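Putative endo-1,4-beta-xylanase (Bacteroides thetaiotaomicron VPI-5482, PDB 5MSX) probably hydrolyses O-glycosidic bonds as a calcium-binding family 43 glycoside hydrolase, an arabinofuranosidase linked to breakdown of the plant pectin rhamnogalacturonan II. Local coordinates at residues N149-I157 with A165-H173; T193-I203 with Y215-A226. All blocks are in the same frame, centred on the assembly; numbering follows the deposited sequence. Where two conformers were deposited one is given.

Contact 1: N149-I157 with A165-H173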
loop_
_atom_site.group_PDB
_atom_site.type_symbol
_atom_site.label_atom_id
_atom_site.label_comp_id
_atom_site.label_asym_id
_atom_site.label_seq_id
_atom_site.Cartn_x
_atom_site.Cartn_y
_atom_site.Cartn_z
ATOM N N ASN C 149 -5.938 15.551 -21.969
ATOM C CA ASN C 149 -6.082 14.369 -22.847
ATOM C C ASN C 149 -5.427 13.136 -22.169
ATOM O O ASN C 149 -4.220 13.056 -22.143
ATOM C CB ASN C 149 -5.415 14.633 -24.211
ATOM C CG ASN C 149 -5.428 13.405 -25.114
ATOM O OD1 ASN C 149 -6.200 12.482 -24.896
ATOM N ND2 ASN C 149 -4.558 13.384 -26.117
ATOM N N PRO C 150 -6.219 12.183 -21.644
ATOM C CA PRO C 150 -5.673 11.015 -20.988
ATOM C C PRO C 150 -5.473 9.797 -21.940
ATOM O O PRO C 150 -5.571 8.642 -21.499
ATOM C CB PRO C 150 -6.766 10.699 -19.956
ATOM C CG PRO C 150 -8.041 11.025 -20.668
ATOM C CD PRO C 150 -7.699 12.113 -21.655
ATOM N N GLY C 151 -5.204 10.067 -23.219
ATOM C CA GLY C 151 -5.113 9.029 -24.230
ATOM C C GLY C 151 -3.828 8.228 -24.080
ATOM O O GLY C 151 -2.801 8.752 -23.701
ATOM N N GLY C 152 -3.913 6.949 -24.413
ATOM C CA GLY C 152 -2.764 6.030 -24.375
ATOM C C GLY C 152 -3.302 4.631 -24.170
ATOM O O GLY C 152 -4.378 4.463 -23.621
ATOM N N ILE C 153 -2.564 3.629 -24.634
ATOM C CA ILE C 153 -3.007 2.246 -24.538
ATOM C C ILE C 153 -1.866 1.300 -24.121
ATOM O O ILE C 153 -0.697 1.678 -24.135
ATOM C CB ILE C 153 -3.526 1.749 -25.912
ATOM C CG1 ILE C 153 -2.383 1.758 -26.939
ATOM C CG2 ILE C 153 -4.686 2.626 -26.396
ATOM C CD1 ILE C 153 -2.770 1.180 -28.275
ATOM N N ASP C 154 -2.242 0.049 -23.834
ATOM C CA ASP C 154 -1.295 -1.058 -23.676
ATOM C C ASP C 154 -0.395 -0.898 -22.460
ATOM O O ASP C 154 0.822 -0.853 -22.611
ATOM C CB ASP C 154 -0.413 -1.228 -24.942
ATOM C CG ASP C 154 -1.207 -1.623 -26.178
ATOM O OD1 ASP C 154 -2.428 -1.837 -26.065
ATOM O OD2 ASP C 154 -0.563 -1.805 -27.254
ATOM N N ALA C 155 -0.987 -0.815 -21.266
ATOM C CA ALA C 155 -0.186 -0.625 -20.038
ATOM C C ALA C 155 0.634 -1.869 -19.700
ATOM O O ALA C 155 0.173 -2.994 -19.861
ATOM C CB ALA C 155 -1.045 -0.271 -18.851
ATOM N N GLU C 156 1.836 -1.618 -19.205
ATOM C CA GLU C 156 2.761 -2.645 -18.701
ATOM C C GLU C 156 3.361 -2.114 -17.381
ATOM O O GLU C 156 3.878 -0.983 -17.340
ATOM C CB GLU C 156 3.841 -2.862 -19.765
ATOM C CG GLU C 156 5.060 -3.683 -19.390
ATOM C CD GLU C 156 4.796 -5.188 -19.367
ATOM O OE1 GLU C 156 3.590 -5.570 -19.344
ATOM O OE2 GLU C 156 5.813 -5.965 -19.351
ATOM N N ILE C 157 3.287 -2.926 -16.317
ATOM C CA ILE C 157 3.739 -2.517 -14.975
ATOM C C ILE C 157 5.058 -3.184 -14.592
ATOM O O ILE C 157 5.262 -4.370 -14.873
ATOM C CB ILE C 157 2.653 -2.834 -13.937
ATOM C CG1 ILE C 157 1.299 -2.245 -14.371
ATOM C CG2 ILE C 157 3.000 -2.311 -12.542
ATOM C CD1 ILE C 157 1.197 -0.729 -14.374
ATOM N N ALA C 165 7.572 1.449 -8.283
ATOM C CA ALA C 165 6.732 0.977 -9.376
ATOM C C ALA C 165 6.767 1.956 -10.560
ATOM O O ALA C 165 6.951 3.159 -10.377
ATOM C CB ALA C 165 5.312 0.740 -8.891
ATOM N N TYR C 166 6.588 1.404 -11.771
ATOM C CA TYR C 166 6.602 2.127 -13.047
ATOM C C TYR C 166 5.488 1.617 -13.942
ATOM O O TYR C 166 5.162 0.424 -13.937
ATOM C CB TYR C 166 7.930 1.939 -13.807
ATOM C CG TYR C 166 9.166 2.377 -13.082
ATOM C CD1 TYR C 166 9.804 1.538 -12.193
ATOM C CD2 TYR C 166 9.708 3.634 -13.299
ATOM C CE1 TYR C 166 10.938 1.956 -11.499
ATOM C CE2 TYR C 166 10.841 4.058 -12.636
ATOM C CZ TYR C 166 11.452 3.220 -11.728
ATOM O OH TYR C 166 12.590 3.640 -11.094
ATOM N N VAL C 167 4.915 2.525 -14.721
ATOM C CA VAL C 167 3.949 2.172 -15.748
ATOM C C VAL C 167 4.553 2.536 -17.110
ATOM O O VAL C 167 5.033 3.640 -17.302
ATOM C CB VAL C 167 2.547 2.789 -15.502
ATOM C CG1 VAL C 167 2.567 4.321 -15.406
ATOM C CG2 VAL C 167 1.579 2.285 -16.571
ATOM N N PHE C 168 4.594 1.554 -18.006
ATOM C CA PHE C 168 5.005 1.707 -19.396
ATOM C C PHE C 168 3.765 1.630 -20.287
ATOM O O PHE C 168 2.901 0.819 -20.052
ATOM C CB PHE C 168 5.930 0.546 -19.788
ATOM C CG PHE C 168 7.269 0.578 -19.133
ATOM C CD1 PHE C 168 7.465 -0.023 -17.900
ATOM C CD2 PHE C 168 8.343 1.203 -19.753
ATOM C CE1 PHE C 168 8.710 -0.001 -17.290
ATOM C CE2 PHE C 168 9.609 1.234 -19.148
ATOM C CZ PHE C 168 9.783 0.624 -17.921
ATOM N N TRP C 169 3.659 2.471 -21.297
ATOM C CA TRP C 169 2.525 2.354 -22.208
ATOM C C TRP C 169 2.919 2.663 -23.645
ATOM O O TRP C 169 4.078 2.857 -23.917
ATOM C CB TRP C 169 1.273 3.125 -21.696
ATOM C CG TRP C 169 1.304 4.623 -21.676
ATOM C CD1 TRP C 169 0.727 5.480 -22.615
ATOM C CD2 TRP C 169 1.849 5.469 -20.644
ATOM N NE1 TRP C 169 0.917 6.795 -22.224
ATOM C CE2 TRP C 169 1.593 6.818 -21.023
ATOM C CE3 TRP C 169 2.561 5.223 -19.465
ATOM C CZ2 TRP C 169 2.029 7.913 -20.255
ATOM C CZ3 TRP C 169 2.990 6.313 -18.693
ATOM C CH2 TRP C 169 2.715 7.648 -19.096
ATOM N N GLY C 170 1.968 2.618 -24.568
ATOM C CA GLY C 170 2.286 2.735 -25.997
ATOM C C GLY C 170 2.939 4.050 -26.359
ATOM O O GLY C 170 2.881 5.036 -25.589
ATOM N N ARG C 171 3.621 4.028 -27.501
ATOM C CA ARG C 171 4.421 5.143 -28.030
ATOM C C ARG C 171 5.605 5.519 -27.135
ATOM O O ARG C 171 6.054 6.684 -27.071
ATOM C CB ARG C 171 3.525 6.336 -28.402
ATOM C CG ARG C 171 2.312 5.929 -29.240
ATOM C CD ARG C 171 1.728 7.128 -30.008
ATOM N NE ARG C 171 2.618 7.544 -31.117
ATOM C CZ ARG C 171 2.335 8.536 -31.977
ATOM N NH1 ARG C 171 1.200 9.248 -31.853
ATOM N NH2 ARG C 171 3.184 8.828 -32.963
ATOM N N ARG C 172 6.161 4.485 -26.513
ATOM C CA ARG C 172 7.411 4.573 -25.784
ATOM C C ARG C 172 7.335 5.424 -24.494
ATOM O O ARG C 172 8.337 5.955 -24.028
ATOM C CB ARG C 172 8.551 5.022 -26.712
ATOM C CG ARG C 172 8.704 4.226 -28.016
ATOM C CD ARG C 172 9.796 4.858 -28.872
ATOM N NE ARG C 172 10.085 4.113 -30.092
ATOM C CZ ARG C 172 9.288 4.054 -31.167
ATOM N NH1 ARG C 172 8.108 4.683 -31.202
ATOM N NH2 ARG C 172 9.663 3.320 -32.227
ATOM N N HIS C 173 6.154 5.484 -23.902
ATOM C CA HIS C 173 5.945 6.268 -22.697
ATOM C C HIS C 173 6.269 5.476 -21.442
ATOM O O HIS C 173 5.983 4.278 -21.367
ATOM C CB HIS C 173 4.513 6.783 -22.628
ATOM C CG HIS C 173 4.240 7.905 -23.585
ATOM N ND1 HIS C 173 3.485 7.745 -24.730
ATOM C CD2 HIS C 173 4.637 9.198 -23.579
ATOM C CE1 HIS C 173 3.409 8.900 -25.374
ATOM N NE2 HIS C 173 4.108 9.794 -24.704
HETATM O O HOH W 1 -0.222 8.764 -23.831
#

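Contact 2: T193-I203 with Y215-A226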
loop_
_atom_site.group_PDB
_atom_site.type_symbol
_atom_site.label_atom_id
_atom_site.label_comp_id
_atom_site.label_asym_id
_atom_site.label_seq_id
_atom_site.Cartn_x
_atom_site.Cartn_y
_atom_site.Cartn_z
ATOM N N THR C 193 14.753 5.036 -28.827
ATOM C CA THR C 193 15.051 3.780 -29.517
ATOM C C THR C 193 15.583 4.067 -30.940
ATOM O O THR C 193 15.243 5.091 -31.519
ATOM C CB THR C 193 13.779 2.889 -29.620
ATOM O OG1 THR C 193 12.807 3.525 -30.453
ATOM C CG2 THR C 193 13.143 2.585 -28.231
ATOM N N PRO C 194 16.388 3.156 -31.516
ATOM C CA PRO C 194 16.879 3.427 -32.870
ATOM C C PRO C 194 15.843 3.230 -33.982
ATOM O O PRO C 194 16.015 3.766 -35.072
ATOM C CB PRO C 194 18.038 2.427 -33.026
ATOM C CG PRO C 194 17.709 1.343 -32.096
ATOM C CD PRO C 194 17.088 2.015 -30.912
ATOM N N ARG C 195 14.783 2.472 -33.711
ATOM C CA ARG C 195 13.658 2.352 -34.648
ATOM C C ARG C 195 12.538 3.273 -34.211
ATOM O O ARG C 195 12.075 3.186 -33.075
ATOM C CB ARG C 195 13.251 0.885 -34.767
ATOM C CG ARG C 195 14.399 0.117 -35.419
ATOM C CD ARG C 195 14.248 -1.368 -35.374
ATOM N NE ARG C 195 15.520 -2.064 -35.592
ATOM C CZ ARG C 195 16.152 -2.202 -36.759
ATOM N NH1 ARG C 195 15.659 -1.702 -37.894
ATOM N NH2 ARG C 195 17.295 -2.874 -36.796
ATOM N N LYS C 196 12.112 4.160 -35.113
ATOM C CA LYS C 196 11.342 5.378 -34.764
ATOM C C LYS C 196 9.821 5.354 -35.025
ATOM O O LYS C 196 9.100 6.292 -34.639
ATOM C CB LYS C 196 11.922 6.590 -35.521
ATOM C CG LYS C 196 13.442 6.735 -35.499
ATOM C CD LYS C 196 13.976 7.011 -34.108
ATOM C CE LYS C 196 15.484 7.209 -34.110
ATOM N NZ LYS C 196 15.973 7.565 -32.743
ATOM N N GLU C 197 9.330 4.317 -35.692
ATOM C CA GLU C 197 7.930 4.291 -36.132
ATOM C C GLU C 197 6.950 4.017 -35.003
ATOM O O GLU C 197 7.355 3.730 -33.865
ATOM C CB GLU C 197 7.730 3.323 -37.310
ATOM C CG GLU C 197 8.181 1.875 -37.123
ATOM C CD GLU C 197 9.648 1.637 -37.499
ATOM O OE1 GLU C 197 9.931 0.784 -38.376
ATOM O OE2 GLU C 197 10.526 2.312 -36.924
ATOM N N TYR C 198 5.661 4.167 -35.296
ATOM C CA TYR C 198 4.616 3.887 -34.331
ATOM C C TYR C 198 4.866 2.578 -33.555
ATOM O O TYR C 198 5.070 1.503 -34.155
ATOM C CB TYR C 198 3.246 3.795 -35.011
ATOM C CG TYR C 198 2.173 3.409 -34.028
ATOM C CD1 TYR C 198 1.796 4.276 -33.016
ATOM C CD2 TYR C 198 1.582 2.138 -34.063
ATOM C CE1 TYR C 198 0.844 3.916 -32.070
ATOM C CE2 TYR C 198 0.635 1.767 -33.120
ATOM C CZ TYR C 198 0.260 2.662 -32.138
ATOM O OH TYR C 198 -0.686 2.282 -31.220
ATOM N N SER C 199 4.772 2.661 -32.225
ATOM C CA SER C 199 5.018 1.518 -31.351
ATOM C C SER C 199 3.964 1.345 -30.280
ATOM O O SER C 199 3.405 2.334 -29.729
ATOM C CB SER C 199 6.383 1.681 -30.671
ATOM O OG SER C 199 6.573 0.669 -29.685
ATOM N N GLU C 200 3.697 0.083 -29.960
ATOM C CA GLU C 200 2.741 -0.250 -28.895
ATOM C C GLU C 200 3.187 -1.517 -28.166
ATOM O O GLU C 200 4.336 -1.914 -28.284
ATOM C CB GLU C 200 1.329 -0.348 -29.488
ATOM C CG GLU C 200 1.088 -1.484 -30.468
ATOM C CD GLU C 200 -0.281 -1.387 -31.188
ATOM O OE1 GLU C 200 -1.061 -0.443 -30.899
ATOM O OE2 GLU C 200 -0.595 -2.260 -32.037
ATOM N N GLY C 201 2.303 -2.121 -27.390
ATOM C CA GLY C 201 2.604 -3.393 -26.726
ATOM C C GLY C 201 3.933 -3.492 -25.981
ATOM O O GLY C 201 4.626 -4.494 -26.112
ATOM N N PRO C 202 4.277 -2.480 -25.176
ATOM C CA PRO C 202 5.560 -2.588 -24.438
ATOM C C PRO C 202 5.624 -3.815 -23.505
ATOM O O PRO C 202 4.635 -4.210 -22.940
ATOM C CB PRO C 202 5.616 -1.287 -23.628
ATOM C CG PRO C 202 4.204 -0.789 -23.576
ATOM C CD PRO C 202 3.541 -1.243 -24.839
ATOM N N ILE C 203 6.792 -4.408 -23.420
ATOM C CA ILE C 203 7.113 -5.466 -22.490
ATOM C C ILE C 203 8.332 -4.978 -21.772
ATOM O O ILE C 203 9.237 -4.488 -22.419
ATOM C CB ILE C 203 7.456 -6.798 -23.237
ATOM C CG1 ILE C 203 6.202 -7.318 -23.974
ATOM C CG2 ILE C 203 8.101 -7.842 -22.300
ATOM C CD1 ILE C 203 6.514 -8.475 -24.951
ATOM N N TYR C 215 9.548 -3.315 -27.540
ATOM C CA TYR C 215 8.504 -2.473 -28.096
ATOM C C TYR C 215 8.150 -2.961 -29.517
ATOM O O TYR C 215 9.017 -3.441 -30.249
ATOM C CB TYR C 215 8.985 -1.013 -28.072
ATOM C CG TYR C 215 10.223 -0.729 -28.910
ATOM C CD1 TYR C 215 11.496 -0.988 -28.424
ATOM C CD2 TYR C 215 10.109 -0.197 -30.191
ATOM C CE1 TYR C 215 12.618 -0.759 -29.203
ATOM C CE2 TYR C 215 11.236 0.051 -30.979
ATOM C CZ TYR C 215 12.475 -0.229 -30.489
ATOM O OH TYR C 215 13.574 0.003 -31.287
ATOM N N THR C 216 6.885 -2.876 -29.893
ATOM C CA THR C 216 6.483 -3.258 -31.258
ATOM C C THR C 216 6.774 -2.176 -32.259
ATOM O O THR C 216 6.867 -0.985 -31.909
ATOM C CB THR C 216 4.977 -3.634 -31.411
ATOM O OG1 THR C 216 4.118 -2.462 -31.335
ATOM C CG2 THR C 216 4.595 -4.673 -30.406
ATOM N N ILE C 217 6.992 -2.637 -33.487
ATOM C CA ILE C 217 7.101 -1.838 -34.694
ATOM C C ILE C 217 6.158 -2.470 -35.757
ATOM O O ILE C 217 5.998 -3.689 -35.780
ATOM C CB ILE C 217 8.575 -1.861 -35.144
ATOM C CG1 ILE C 217 9.427 -0.985 -34.215
ATOM C CG2 ILE C 217 8.762 -1.449 -36.583
ATOM C CD1 ILE C 217 8.826 0.372 -33.908
ATOM N N GLY C 218 5.560 -1.650 -36.631
ATOM C CA GLY C 218 4.652 -2.141 -37.674
ATOM C C GLY C 218 3.311 -2.557 -37.119
ATOM O O GLY C 218 2.932 -2.217 -35.994
ATOM N N GLY C 219 2.590 -3.307 -37.933
ATOM C CA GLY C 219 1.265 -3.821 -37.595
ATOM C C GLY C 219 0.889 -4.889 -38.631
ATOM O O GLY C 219 1.563 -5.019 -39.654
ATOM N N ASP C 220 -0.160 -5.652 -38.350
ATOM C CA ASP C 220 -0.634 -6.739 -39.247
ATOM C C ASP C 220 0.525 -7.695 -39.501
ATOM O O ASP C 220 1.255 -8.001 -38.550
ATOM C CB ASP C 220 -1.270 -6.162 -40.537
ATOM C CG ASP C 220 -2.384 -5.156 -40.236
ATOM O OD1 ASP C 220 -3.278 -5.477 -39.432
ATOM O OD2 ASP C 220 -2.342 -4.027 -40.754
ATOM N N GLU C 221 0.743 -8.126 -40.755
ATOM C CA GLU C 221 1.820 -9.060 -41.074
ATOM C C GLU C 221 3.173 -8.438 -40.834
ATOM O O GLU C 221 4.129 -9.183 -40.646
ATOM C CB GLU C 221 1.804 -9.539 -42.547
ATOM C CG GLU C 221 0.512 -10.178 -43.007
ATOM C CD GLU C 221 -0.407 -9.206 -43.733
ATOM O OE1 GLU C 221 -0.617 -8.066 -43.220
ATOM O OE2 GLU C 221 -0.945 -9.570 -44.818
ATOM N N LYS C 222 3.272 -7.098 -40.852
ATOM C CA LYS C 222 4.584 -6.443 -40.593
ATOM C C LYS C 222 4.939 -6.216 -39.120
ATOM O O LYS C 222 5.966 -5.649 -38.836
ATOM C CB LYS C 222 4.720 -5.129 -41.363
ATOM C CG LYS C 222 4.540 -5.247 -42.870
ATOM C CD LYS C 222 5.713 -5.936 -43.552
ATOM C CE LYS C 222 5.373 -6.305 -44.996
ATOM N NZ LYS C 222 6.559 -6.846 -45.727
ATOM N N TYR C 223 4.108 -6.665 -38.185
ATOM C CA TYR C 223 4.410 -6.585 -36.745
ATOM C C TYR C 223 5.791 -7.207 -36.447
ATOM O O TYR C 223 6.109 -8.294 -36.962
ATOM C CB TYR C 223 3.358 -7.342 -35.959
ATOM C CG TYR C 223 2.474 -6.588 -35.002
ATOM C CD1 TYR C 223 2.975 -5.530 -34.221
ATOM C CD2 TYR C 223 1.165 -7.002 -34.775
ATOM C CE1 TYR C 223 2.174 -4.886 -33.285
ATOM C CE2 TYR C 223 0.358 -6.366 -33.812
ATOM C CZ TYR C 223 0.885 -5.315 -33.074
ATOM O OH TYR C 223 0.149 -4.672 -32.124
ATOM N N GLN C 224 6.624 -6.475 -35.714
ATOM C CA GLN C 224 7.891 -6.962 -35.181
ATOM C C GLN C 224 8.057 -6.465 -33.737
ATOM O O GLN C 224 7.450 -5.444 -33.328
ATOM C CB GLN C 224 9.063 -6.454 -35.993
ATOM C CG GLN C 224 9.015 -6.794 -37.471
ATOM C CD GLN C 224 10.132 -6.111 -38.257
ATOM O OE1 GLN C 224 10.197 -4.914 -38.307
ATOM N NE2 GLN C 224 11.011 -6.881 -38.837
ATOM N N TYR C 225 8.853 -7.195 -32.971
ATOM C CA TYR C 225 9.358 -6.675 -31.692
ATOM C C TYR C 225 10.824 -6.330 -31.872
ATOM O O TYR C 225 11.617 -7.102 -32.445
ATOM C CB TYR C 225 9.162 -7.667 -30.531
ATOM C CG TYR C 225 7.937 -7.463 -29.682
ATOM C CD1 TYR C 225 7.882 -6.441 -28.747
ATOM C CD2 TYR C 225 6.807 -8.292 -29.807
ATOM C CE1 TYR C 225 6.756 -6.240 -27.947
ATOM C CE2 TYR C 225 5.672 -8.099 -29.016
ATOM C CZ TYR C 225 5.662 -7.068 -28.067
ATOM O OH TYR C 225 4.556 -6.841 -27.262
ATOM N N ALA C 226 11.164 -5.152 -31.353
ATOM C CA ALA C 226 12.537 -4.703 -31.197
ATOM C C ALA C 226 12.779 -4.426 -29.722
ATOM O O ALA C 226 11.838 -4.508 -28.906
ATOM C CB ALA C 226 12.767 -3.462 -32.031
HETATM O O HOH W 2 3.556 -1.178 -33.666
HETATM O O HOH W 3 4.815 1.064 -36.762
#

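Contact 1: N149-I157 with A165-H173
Glu156 and Phe168 face each other as an antiparallel hydrogen-bonded pair. Phe168 N donates to Glu156 O at 2.7 Å, in an almost straight bond (174°). Glu156 N returns a bond to Phe168 O in the plane of that carbonyl. Glu156 O also lies at the edge of the Phe168 ring, near its plane. One step on, Ile157 and Val167 form a non-hydrogen-bonded pair. Ile157 CD1 packs against Val167 CG2 at 3.7 Å. Val167 CG2 is anti to its own backbone N (the other branch, CG1, has chi1 58°), which turns it to the Ile157 side.

Beyond the strand pair the segments stay joined. Gly170 N donates to Ile153 O at 2.9 Å. Trp169 CB sits 3.5 Å from the same oxygen, Ile153 O. The indole CD1 of Trp169 reaches Gly152 CA at 3.9 Å, and a side chain on Gly152 would clash there. A water in the plane of the indole accepts from Trp169 NE1 at 2.8 Å and donates to Gly151 O. His173 CB covers one indole face, while His173 ND1 donates to Gly170 O and ties the turn together.

Further out, Phe168 stacks on Phe204, and Glu156 OE2 accepts from Phe204 N. Asp154 OD2 accepts from Gly201 N, beside the predicted proton donor Glu200. The arrangement is a beta hairpin, 156-159 with 165-169, in one four-stranded antiparallel blade of the family 43 five-bladed propeller. The loop entering it carries Asp154, predicted to modulate the pKa of Glu200.

Contact 2: T193-I203 with Y215-A226
The loop 193-203, which leads from one propeller blade to the next, carries the predicted proton donor Glu200 and lies against the hairpin of strands 210-217 and 224-230. Thr216 grips it at the centre. Ser199 OG donates to Thr216 O at 2.8 Å, on a lone pair in the carbonyl plane. Glu200 N donates to Thr216 OG1, and Thr216 N donates to Glu200 O at 3.2 Å. Glu200 CG lies between its backbone N and carbonyl carbon (chi1 66°), and the extended chain brings OE2 to Tyr223 OH at 2.5 Å, a weak bond. Tyr198 OH meets Glu200 OE1 from above the carboxylate plane. Tyr225 OH donates to Gly201 O at 2.6 Å.

At the other end, Thr193 CG2 lies over one face of Tyr215, 3.8 Å from the ring centroid. Arg195 CB packs 3.6 Å from Tyr215 OH. An alanine in place of Tyr215 would remove the ring and is likely to leave Thr193 CG2 and Arg195 CB facing a gap. Glu200 OE1 thus meets Tyr198 OH, OE2 meets Tyr223 OH only weakly, and the backbone is tied to Thr216. This is consistent with a predicted donor held in a set orientation.

Both contacts are largely buried and belong to neighbouring blades of the same propeller. Contact 1 is mainly a strand pair, held by backbone bonds and apolar packing. Contact 2 sets an irregular loop against a hairpin, so side-chain hydroxyls do more of the work, and its Pro194 to Tyr198 side is more exposed. The two meet directly. Arg171 N probably bonds to Ser199 O at 2.8 Å, and Arg172 NE probably bonds to Thr193 OG1. Asp154 OD2 packs against Glu200 CB at 3.3 Å. Each contact thus brings one predicted catalytic residue to the shared site, close to His260, a calcium-site residue.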